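Local coordinates for citrate synthase (Thermotoga maritima, PDB 2P2W), which probably catalyses the condensation of oxaloacetate with acetyl-CoA and water to give citrate and CoA, a step of the tricarboxylic acid cycle, at residues F262-L267 / I279-E284; Y286-K291 / I295-D300. All coordinates share one frame; numbering follows the deposited sequence.

Contact 1: residues F262-L267 / I279-E284; sequences FLKRVL and IASKLE
Lys264 and Glu284 reach for each other from opposite directions and join helix 258-270 to helix 275-289 by a salt bridge. Lys264 NZ lies 3.2 Å from Glu284 OE1 and 3.3 Å from Glu284 OE2, so the ammonium lies over one face of the carboxylate, not in its plane. As a hydrogen bond the OE1 pair is weak. Glu284 OE1 has its stronger partner in the hydroxyl of Tyr302, on helix 299-309, and Tyr302 also packs against the side chain of Lys264.

Water supplies the second polar tie. One molecule accepts from Lys264 NZ at 2.6 Å and donates to the carbonyl oxygen Ser281 O at 2.9 Å; it is also bonded to Ser281 OG, at 3.1 Å. The lysine ammonium therefore grips the neighbouring helix at two places one turn apart, directly at Glu284 and through water at Ser281.

The remaining contacts set lysine methylenes against oxygens: Lys264 CE passes 3.6 Å from Ser281 OG, and Lys264 CD lies 3.5 Å from Glu284 OE1. The helices stay well apart, their closest CA atoms being those of Lys264 and Ser281 at 8.1 Å. What spans the gap is a fully stretched lysine: CG stands anti to the backbone N (chi1 -174°), and every later torsion is close to 180°. Glu284 is likewise extended.

With a lysine ammonium and a tyrosine hydroxyl both near it, the buried carboxylate of Glu284 would be expected to favour its charged form, and the two helices are linked here by polar groups rather than by interlocking apolar side chains.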
ATOM      1  N   PHE A 262     -15.073 -22.647 -12.676  1.00 20.05           N
ATOM      2  CA  PHE A 262     -15.125 -22.200 -14.062  1.00 20.09           C
ATOM      3  C   PHE A 262     -13.791 -22.486 -14.759  1.00 19.65           C
ATOM      4  O   PHE A 262     -13.762 -23.096 -15.830  1.00 20.04           O
ATOM      5  CB  PHE A 262     -15.450 -20.695 -14.123  1.00 19.68           C
ATOM      6  CG  PHE A 262     -15.719 -20.181 -15.512  1.00 20.67           C
ATOM      7  CD1 PHE A 262     -14.690 -20.074 -16.447  1.00 19.99           C
ATOM      8  CD2 PHE A 262     -17.005 -19.809 -15.891  1.00 20.49           C
ATOM      9  CE1 PHE A 262     -14.939 -19.605 -17.736  1.00 21.06           C
ATOM     10  CE2 PHE A 262     -17.269 -19.337 -17.179  1.00 21.97           C
ATOM     11  CZ  PHE A 262     -16.235 -19.235 -18.104  1.00 22.24           C
ATOM     12  N   LEU A 263     -12.690 -22.053 -14.150  1.00 17.41           N
ATOM     13  CA  LEU A 263     -11.372 -22.273 -14.738  1.00 18.15           C
ATOM     14  C   LEU A 263     -10.990 -23.749 -14.807  1.00 17.93           C
ATOM     15  O   LEU A 263     -10.246 -24.153 -15.695  1.00 17.53           O
ATOM     16  CB  LEU A 263     -10.300 -21.489 -13.972  1.00 19.70           C
ATOM     17  CG  LEU A 263     -10.422 -19.964 -14.089  1.00 18.39           C
ATOM     18  CD1 LEU A 263      -9.317 -19.302 -13.287  1.00 21.32           C
ATOM     19  CD2 LEU A 263     -10.340 -19.546 -15.553  1.00 20.21           C
ATOM     20  N   LYS A 264     -11.481 -24.558 -13.874  1.00 17.76           N
ATOM     21  CA  LYS A 264     -11.171 -25.981 -13.925  1.00 18.96           C
ATOM     22  C   LYS A 264     -11.802 -26.560 -15.191  1.00 19.03           C
ATOM     23  O   LYS A 264     -11.207 -27.403 -15.865  1.00 18.22           O
ATOM     24  CB  LYS A 264     -11.716 -26.719 -12.699  1.00 18.67           C
ATOM     25  CG  LYS A 264     -11.276 -28.175 -12.648  1.00 19.98           C
ATOM     26  CD  LYS A 264     -11.896 -28.924 -11.482  1.00 20.82           C
ATOM     27  CE  LYS A 264     -11.413 -30.370 -11.460  1.00 23.23           C
ATOM     28  NZ  LYS A 264     -12.074 -31.143 -10.376  1.00 24.65           N
ATOM     29  N   ARG A 265     -13.004 -26.092 -15.519  1.00 19.92           N
ATOM     30  CA  ARG A 265     -13.693 -26.568 -16.711  1.00 20.95           C
ATOM     31  C   ARG A 265     -12.941 -26.117 -17.960  1.00 21.70           C
ATOM     32  O   ARG A 265     -12.828 -26.865 -18.933  1.00 21.67           O
ATOM     33  CB  ARG A 265     -15.134 -26.045 -16.748  1.00 22.60           C
ATOM     34  CG  ARG A 265     -15.928 -26.558 -17.944  1.00 25.06           C
ATOM     35  CD  ARG A 265     -17.412 -26.200 -17.869  1.00 27.40           C
ATOM     36  NE  ARG A 265     -17.645 -24.759 -17.895  1.00 29.81           N
ATOM     37  CZ  ARG A 265     -17.872 -24.011 -16.818  1.00 32.64           C
ATOM     38  NH1 ARG A 265     -17.904 -24.562 -15.611  1.00 33.67           N
ATOM     39  NH2 ARG A 265     -18.072 -22.707 -16.953  1.00 33.89           N
ATOM     40  N   VAL A 266     -12.433 -24.890 -17.935  1.00 21.02           N
ATOM     41  CA  VAL A 266     -11.676 -24.357 -19.063  1.00 20.47           C
ATOM     42  C   VAL A 266     -10.492 -25.274 -19.357  1.00 21.45           C
ATOM     43  O   VAL A 266     -10.266 -25.675 -20.502  1.00 21.72           O
ATOM     44  CB  VAL A 266     -11.151 -22.943 -18.752  1.00 21.35           C
ATOM     45  CG1 VAL A 266     -10.157 -22.506 -19.815  1.00 19.99           C
ATOM     46  CG2 VAL A 266     -12.319 -21.965 -18.670  1.00 21.16           C
ATOM     47  N   LEU A 267      -9.737 -25.604 -18.315  1.00 19.43           N
ATOM     48  CA  LEU A 267      -8.580 -26.479 -18.462  1.00 19.40           C
ATOM     49  C   LEU A 267      -8.992 -27.882 -18.909  1.00 20.65           C
ATOM     50  O   LEU A 267      -8.335 -28.494 -19.753  1.00 21.47           O
ATOM     51  CB  LEU A 267      -7.811 -26.548 -17.142  1.00 19.17           C
ATOM     52  CG  LEU A 267      -7.101 -25.242 -16.761  1.00 19.11           C
ATOM     53  CD1 LEU A 267      -6.631 -25.286 -15.309  1.00 21.30           C
ATOM     54  CD2 LEU A 267      -5.928 -25.027 -17.701  1.00 18.71           C
ATOM     55  N   ILE A 279      -2.195 -33.003 -11.937  1.00 17.03           N
ATOM     56  CA  ILE A 279      -1.793 -33.007 -10.533  1.00 17.17           C
ATOM     57  C   ILE A 279      -2.746 -32.161  -9.682  1.00 16.86           C
ATOM     58  O   ILE A 279      -3.188 -32.590  -8.616  1.00 17.31           O
ATOM     59  CB  ILE A 279      -0.341 -32.483 -10.375  1.00 17.75           C
ATOM     60  CG1 ILE A 279       0.619 -33.387 -11.158  1.00 16.96           C
ATOM     61  CG2 ILE A 279       0.059 -32.458  -8.896  1.00 16.10           C
ATOM     62  CD1 ILE A 279       2.042 -32.859 -11.260  1.00 16.62           C
ATOM     63  N   ALA A 280      -3.064 -30.963 -10.161  1.00 17.01           N
ATOM     64  CA  ALA A 280      -3.962 -30.061  -9.436  1.00 17.51           C
ATOM     65  C   ALA A 280      -5.350 -30.684  -9.262  1.00 18.99           C
ATOM     66  O   ALA A 280      -5.991 -30.543  -8.212  1.00 17.36           O
ATOM     67  CB  ALA A 280      -4.075 -28.738 -10.187  1.00 16.21           C
ATOM     68  N   SER A 281      -5.813 -31.370 -10.299  1.00 17.76           N
ATOM     69  CA  SER A 281      -7.120 -32.008 -10.253  1.00 19.19           C
ATOM     70  C   SER A 281      -7.116 -33.139  -9.230  1.00 19.41           C
ATOM     71  O   SER A 281      -8.086 -33.326  -8.492  1.00 18.90           O
ATOM     72  CB  SER A 281      -7.488 -32.548 -11.637  1.00 21.33           C
ATOM     73  OG  SER A 281      -8.852 -32.921 -11.679  1.00 29.95           O
ATOM     74  N   LYS A 282      -6.019 -33.894  -9.189  1.00 19.23           N
ATOM     75  CA  LYS A 282      -5.903 -35.004  -8.249  1.00 19.17           C
ATOM     76  C   LYS A 282      -5.806 -34.477  -6.820  1.00 20.50           C
ATOM     77  O   LYS A 282      -6.327 -35.086  -5.884  1.00 19.14           O
ATOM     78  CB  LYS A 282      -4.666 -35.842  -8.572  1.00 20.86           C
ATOM     79  CG  LYS A 282      -4.563 -37.130  -7.765  1.00 22.71           C
ATOM     80  CD  LYS A 282      -5.738 -38.051  -8.053  1.00 26.77           C
ATOM     81  CE  LYS A 282      -5.505 -39.437  -7.480  1.00 30.46           C
ATOM     82  NZ  LYS A 282      -6.613 -40.356  -7.844  1.00 33.52           N
ATOM     83  N   LEU A 283      -5.131 -33.342  -6.660  1.00 19.36           N
ATOM     84  CA  LEU A 283      -4.975 -32.730  -5.345  1.00 20.70           C
ATOM     85  C   LEU A 283      -6.358 -32.343  -4.814  1.00 21.45           C
ATOM     86  O   LEU A 283      -6.674 -32.570  -3.644  1.00 21.08           O
ATOM     87  CB  LEU A 283      -4.077 -31.495  -5.448  1.00 19.29           C
ATOM     88  CG  LEU A 283      -3.709 -30.758  -4.157  1.00 20.41           C
ATOM     89  CD1 LEU A 283      -3.083 -31.727  -3.152  1.00 19.46           C
ATOM     90  CD2 LEU A 283      -2.729 -29.630  -4.499  1.00 19.30           C
ATOM     91  N   GLU A 284      -7.186 -31.771  -5.682  1.00 21.61           N
ATOM     92  CA  GLU A 284      -8.533 -31.384  -5.284  1.00 22.51           C
ATOM     93  C   GLU A 284      -9.333 -32.627  -4.912  1.00 23.37           C
ATOM     94  O   GLU A 284     -10.031 -32.646  -3.896  1.00 22.11           O
ATOM     95  CB  GLU A 284      -9.251 -30.652  -6.418  1.00 23.00           C
ATOM     96  CG  GLU A 284     -10.751 -30.540  -6.190  1.00 24.22           C
ATOM     97  CD  GLU A 284     -11.470 -29.841  -7.319  1.00 24.52           C
ATOM     98  OE1 GLU A 284     -10.796 -29.208  -8.157  1.00 26.36           O
ATOM     99  OE2 GLU A 284     -12.716 -29.919  -7.363  1.00 25.59           O
TER
HETATM  100  O   HOH W   1     -10.845 -33.193  -9.288  1.00 25.93           O

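Contact 2: residues Y286-K291 / I295-D300; sequences YIVSNK and IYPNVD
Val288, in the last turn of helix 275-289, lies against the extended chain that returns past it at Tyr296 and Pro297. From CB its two methyls diverge. CG1, anti to the backbone N (chi1 177°), comes within 4.0 Å of Tyr296 CE2, while CG2 meets Tyr296 CD2 at 4.0 Å and Pro297 CD at 4.2 Å. The valine thus has both methyls against the CD2-CE2 bond of the tyrosine, and the two side chains cross at about a right angle. Tyr256 also touches Val288 and packs edge-to-face with the Tyr296 ring.

One residue earlier, Ile287 uses its CG2 methyl, which sits 3.6 Å from Ile295 O and 3.7 Å from Ile295 CG1; Phe248 touches both isoleucines. Segment 286-291 ends its helix in a Schellman motif, with Lys291 at positive phi, and the chain then turns back toward helix 299-309. Asn290 marks this end as well: its ND2 donates to Tyr286 O at 2.9 Å, with an N-H...O angle of 158°, the oxygen lying close to the amide plane. Tyr286 O also accepts from Asn290 N, and the side-chain ND2 of Asn290 stands over one face of the Tyr286 ring, toward its rim.

A water lies between the carbonyl oxygens Ile287 O and Ile295 O, within hydrogen-bonding distance of both. Farther along, Asn298 is the N-cap of helix 299-309, its OD1 accepting a weak bond from Asp300 N at 2.9 Å, while its ND2 donates to Gly249 O. The cap is two residues before Asp300, a predicted active-site residue.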
ATOM      1  N   TYR A 286      -8.367 -35.531  -3.773  1.00 21.80           N
ATOM      2  CA  TYR A 286      -7.965 -36.085  -2.491  1.00 23.38           C
ATOM      3  C   TYR A 286      -8.397 -35.242  -1.296  1.00 23.39           C
ATOM      4  O   TYR A 286      -8.920 -35.767  -0.308  1.00 22.54           O
ATOM      5  CB  TYR A 286      -6.448 -36.288  -2.448  1.00 23.27           C
ATOM      6  CG  TYR A 286      -5.969 -36.845  -1.129  1.00 24.99           C
ATOM      7  CD1 TYR A 286      -5.918 -38.222  -0.914  1.00 24.91           C
ATOM      8  CD2 TYR A 286      -5.633 -35.999  -0.071  1.00 25.21           C
ATOM      9  CE1 TYR A 286      -5.551 -38.743   0.321  1.00 27.20           C
ATOM     10  CE2 TYR A 286      -5.264 -36.509   1.171  1.00 26.82           C
ATOM     11  CZ  TYR A 286      -5.226 -37.882   1.359  1.00 27.45           C
ATOM     12  OH  TYR A 286      -4.871 -38.397   2.585  1.00 27.49           O
ATOM     13  N   ILE A 287      -8.177 -33.936  -1.391  1.00 22.46           N
ATOM     14  CA  ILE A 287      -8.518 -33.031  -0.306  1.00 22.47           C
ATOM     15  C   ILE A 287     -10.018 -32.925  -0.066  1.00 23.69           C
ATOM     16  O   ILE A 287     -10.467 -32.966   1.077  1.00 24.52           O
ATOM     17  CB  ILE A 287      -7.912 -31.631  -0.558  1.00 21.17           C
ATOM     18  CG1 ILE A 287      -6.392 -31.710  -0.390  1.00 21.30           C
ATOM     19  CG2 ILE A 287      -8.518 -30.603   0.401  1.00 21.16           C
ATOM     20  CD1 ILE A 287      -5.653 -30.412  -0.657  1.00 21.25           C
ATOM     21  N   VAL A 288     -10.796 -32.807  -1.137  1.00 22.86           N
ATOM     22  CA  VAL A 288     -12.241 -32.698  -1.000  1.00 24.07           C
ATOM     23  C   VAL A 288     -12.910 -34.032  -0.638  1.00 25.21           C
ATOM     24  O   VAL A 288     -13.780 -34.067   0.235  1.00 24.71           O
ATOM     25  CB  VAL A 288     -12.878 -32.128  -2.294  1.00 25.39           C
ATOM     26  CG1 VAL A 288     -14.394 -32.083  -2.162  1.00 26.82           C
ATOM     27  CG2 VAL A 288     -12.337 -30.726  -2.556  1.00 25.28           C
ATOM     28  N   SER A 289     -12.507 -35.126  -1.285  1.00 25.24           N
ATOM     29  CA  SER A 289     -13.120 -36.426  -0.989  1.00 26.11           C
ATOM     30  C   SER A 289     -12.844 -36.879   0.448  1.00 25.87           C
ATOM     31  O   SER A 289     -13.677 -37.544   1.066  1.00 26.52           O
ATOM     32  CB  SER A 289     -12.643 -37.500  -1.979  1.00 26.48           C
ATOM     33  OG  SER A 289     -11.273 -37.817  -1.800  1.00 26.68           O
ATOM     34  N   ASN A 290     -11.681 -36.518   0.980  1.00 23.48           N
ATOM     35  CA  ASN A 290     -11.330 -36.879   2.349  1.00 25.66           C
ATOM     36  C   ASN A 290     -11.708 -35.769   3.336  1.00 25.12           C
ATOM     37  O   ASN A 290     -11.420 -35.864   4.529  1.00 24.85           O
ATOM     38  CB  ASN A 290      -9.832 -37.180   2.448  1.00 26.16           C
ATOM     39  CG  ASN A 290      -9.464 -38.510   1.816  1.00 28.07           C
ATOM     40  OD1 ASN A 290      -9.731 -39.572   2.380  1.00 28.84           O
ATOM     41  ND2 ASN A 290      -8.854 -38.458   0.637  1.00 27.25           N
ATOM     42  N   LYS A 291     -12.357 -34.725   2.827  1.00 25.25           N
ATOM     43  CA  LYS A 291     -12.786 -33.592   3.645  1.00 25.90           C
ATOM     44  C   LYS A 291     -11.660 -33.036   4.508  1.00 26.51           C
ATOM     45  O   LYS A 291     -11.880 -32.636   5.655  1.00 26.52           O
ATOM     46  CB  LYS A 291     -13.963 -33.997   4.539  1.00 25.43           C
ATOM     47  CG  LYS A 291     -15.230 -34.331   3.775  1.00 27.41           C
ATOM     48  CD  LYS A 291     -16.412 -34.550   4.712  1.00 29.19           C
ATOM     49  CE  LYS A 291     -17.682 -34.807   3.928  1.00 29.92           C
ATOM     50  NZ  LYS A 291     -17.528 -35.990   3.042  1.00 30.72           N
ATOM     51  N   ILE A 295     -11.464 -27.728   3.424  1.00 24.28           N
ATOM     52  CA  ILE A 295     -11.043 -26.671   2.504  1.00 23.35           C
ATOM     53  C   ILE A 295     -11.239 -27.099   1.055  1.00 23.16           C
ATOM     54  O   ILE A 295     -11.263 -28.290   0.740  1.00 20.66           O
ATOM     55  CB  ILE A 295      -9.562 -26.269   2.705  1.00 24.90           C
ATOM     56  CG1 ILE A 295      -8.640 -27.464   2.432  1.00 24.21           C
ATOM     57  CG2 ILE A 295      -9.366 -25.716   4.115  1.00 24.78           C
ATOM     58  CD1 ILE A 295      -7.156 -27.141   2.571  1.00 24.84           C
ATOM     59  N   TYR A 296     -11.381 -26.114   0.176  1.00 21.54           N
ATOM     60  CA  TYR A 296     -11.595 -26.372  -1.237  1.00 22.04           C
ATOM     61  C   TYR A 296     -10.641 -25.535  -2.078  1.00 20.55           C
ATOM     62  O   TYR A 296      -9.968 -24.640  -1.565  1.00 20.31           O
ATOM     63  CB  TYR A 296     -13.031 -26.023  -1.623  1.00 23.81           C
ATOM     64  CG  TYR A 296     -14.083 -26.811  -0.881  1.00 25.60           C
ATOM     65  CD1 TYR A 296     -14.353 -26.563   0.465  1.00 26.35           C
ATOM     66  CD2 TYR A 296     -14.808 -27.813  -1.526  1.00 26.79           C
ATOM     67  CE1 TYR A 296     -15.322 -27.297   1.152  1.00 28.01           C
ATOM     68  CE2 TYR A 296     -15.776 -28.548  -0.852  1.00 28.23           C
ATOM     69  CZ  TYR A 296     -16.028 -28.286   0.485  1.00 28.88           C
ATOM     70  OH  TYR A 296     -16.989 -29.018   1.148  1.00 30.71           O
ATOM     71  N   PRO A 297     -10.563 -25.826  -3.383  1.00 19.87           N
ATOM     72  CA  PRO A 297      -9.670 -25.049  -4.241  1.00 19.79           C
ATOM     73  C   PRO A 297     -10.159 -23.608  -4.341  1.00 20.06           C
ATOM     74  O   PRO A 297     -11.366 -23.360  -4.311  1.00 20.42           O
ATOM     75  CB  PRO A 297      -9.784 -25.749  -5.595  1.00 20.66           C
ATOM     76  CG  PRO A 297     -10.303 -27.141  -5.361  1.00 20.01           C
ATOM     77  CD  PRO A 297     -11.146 -26.965  -4.117  1.00 20.60           C
ATOM     78  N   ASN A 298      -9.230 -22.658  -4.412  1.00 19.08           N
ATOM     79  CA  ASN A 298      -9.620 -21.272  -4.614  1.00 17.46           C
ATOM     80  C   ASN A 298      -9.116 -20.975  -6.029  1.00 17.49           C
ATOM     81  O   ASN A 298      -8.398 -21.793  -6.620  1.00 17.46           O
ATOM     82  CB  ASN A 298      -9.014 -20.319  -3.567  1.00 18.71           C
ATOM     83  CG  ASN A 298      -7.501 -20.330  -3.550  1.00 19.93           C
ATOM     84  OD1 ASN A 298      -6.848 -20.263  -4.591  1.00 17.35           O
ATOM     85  ND2 ASN A 298      -6.933 -20.392  -2.352  1.00 18.42           N
ATOM     86  N   VAL A 299      -9.495 -19.829  -6.578  1.00 17.49           N
ATOM     87  CA  VAL A 299      -9.122 -19.474  -7.944  1.00 17.37           C
ATOM     88  C   VAL A 299      -7.637 -19.590  -8.296  1.00 19.17           C
ATOM     89  O   VAL A 299      -7.299 -19.887  -9.444  1.00 20.15           O
ATOM     90  CB  VAL A 299      -9.620 -18.039  -8.289  1.00 17.38           C
ATOM     91  CG1 VAL A 299      -8.742 -17.002  -7.613  1.00 15.11           C
ATOM     92  CG2 VAL A 299      -9.652 -17.840  -9.801  1.00 17.72           C
ATOM     93  N   ASP A 300      -6.754 -19.372  -7.324  1.00 17.79           N
ATOM     94  CA  ASP A 300      -5.311 -19.430  -7.579  1.00 18.92           C
ATOM     95  C   ASP A 300      -4.801 -20.789  -8.071  1.00 19.13           C
ATOM     96  O   ASP A 300      -3.788 -20.860  -8.770  1.00 19.10           O
ATOM     97  CB  ASP A 300      -4.512 -19.052  -6.323  1.00 19.65           C
ATOM     98  CG  ASP A 300      -4.818 -17.650  -5.820  1.00 22.59           C
ATOM     99  OD1 ASP A 300      -5.090 -16.761  -6.653  1.00 22.52           O
ATOM    100  OD2 ASP A 300      -4.763 -17.438  -4.587  1.00 23.46           O
TER
HETATM  101  O   HOH W   2     -12.196 -30.654   2.071  1.00 22.33           O

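Of the three helices involved, 258-270 comes first along the chain, and contact 1 closes the turn into helix 275-289, with eleven residues between its segments. The chain continues along that second helix to its C-terminal end, where contact 2 closes a much tighter turn of three intervening residues before helix 299-309 begins. The two closures follow in series, neither nested nor crossed, and share helix 275-289. Their centres are 10 Å apart, and they touch directly: Glu284 OE1 packs on Pro297 CG at 3.5 Å, and Leu263 CD1 on Val299 CG2 at 3.8 Å. Three successive helices are thereby tied together, the last of them carrying the predicted active-site residue Asp300 in its first turn.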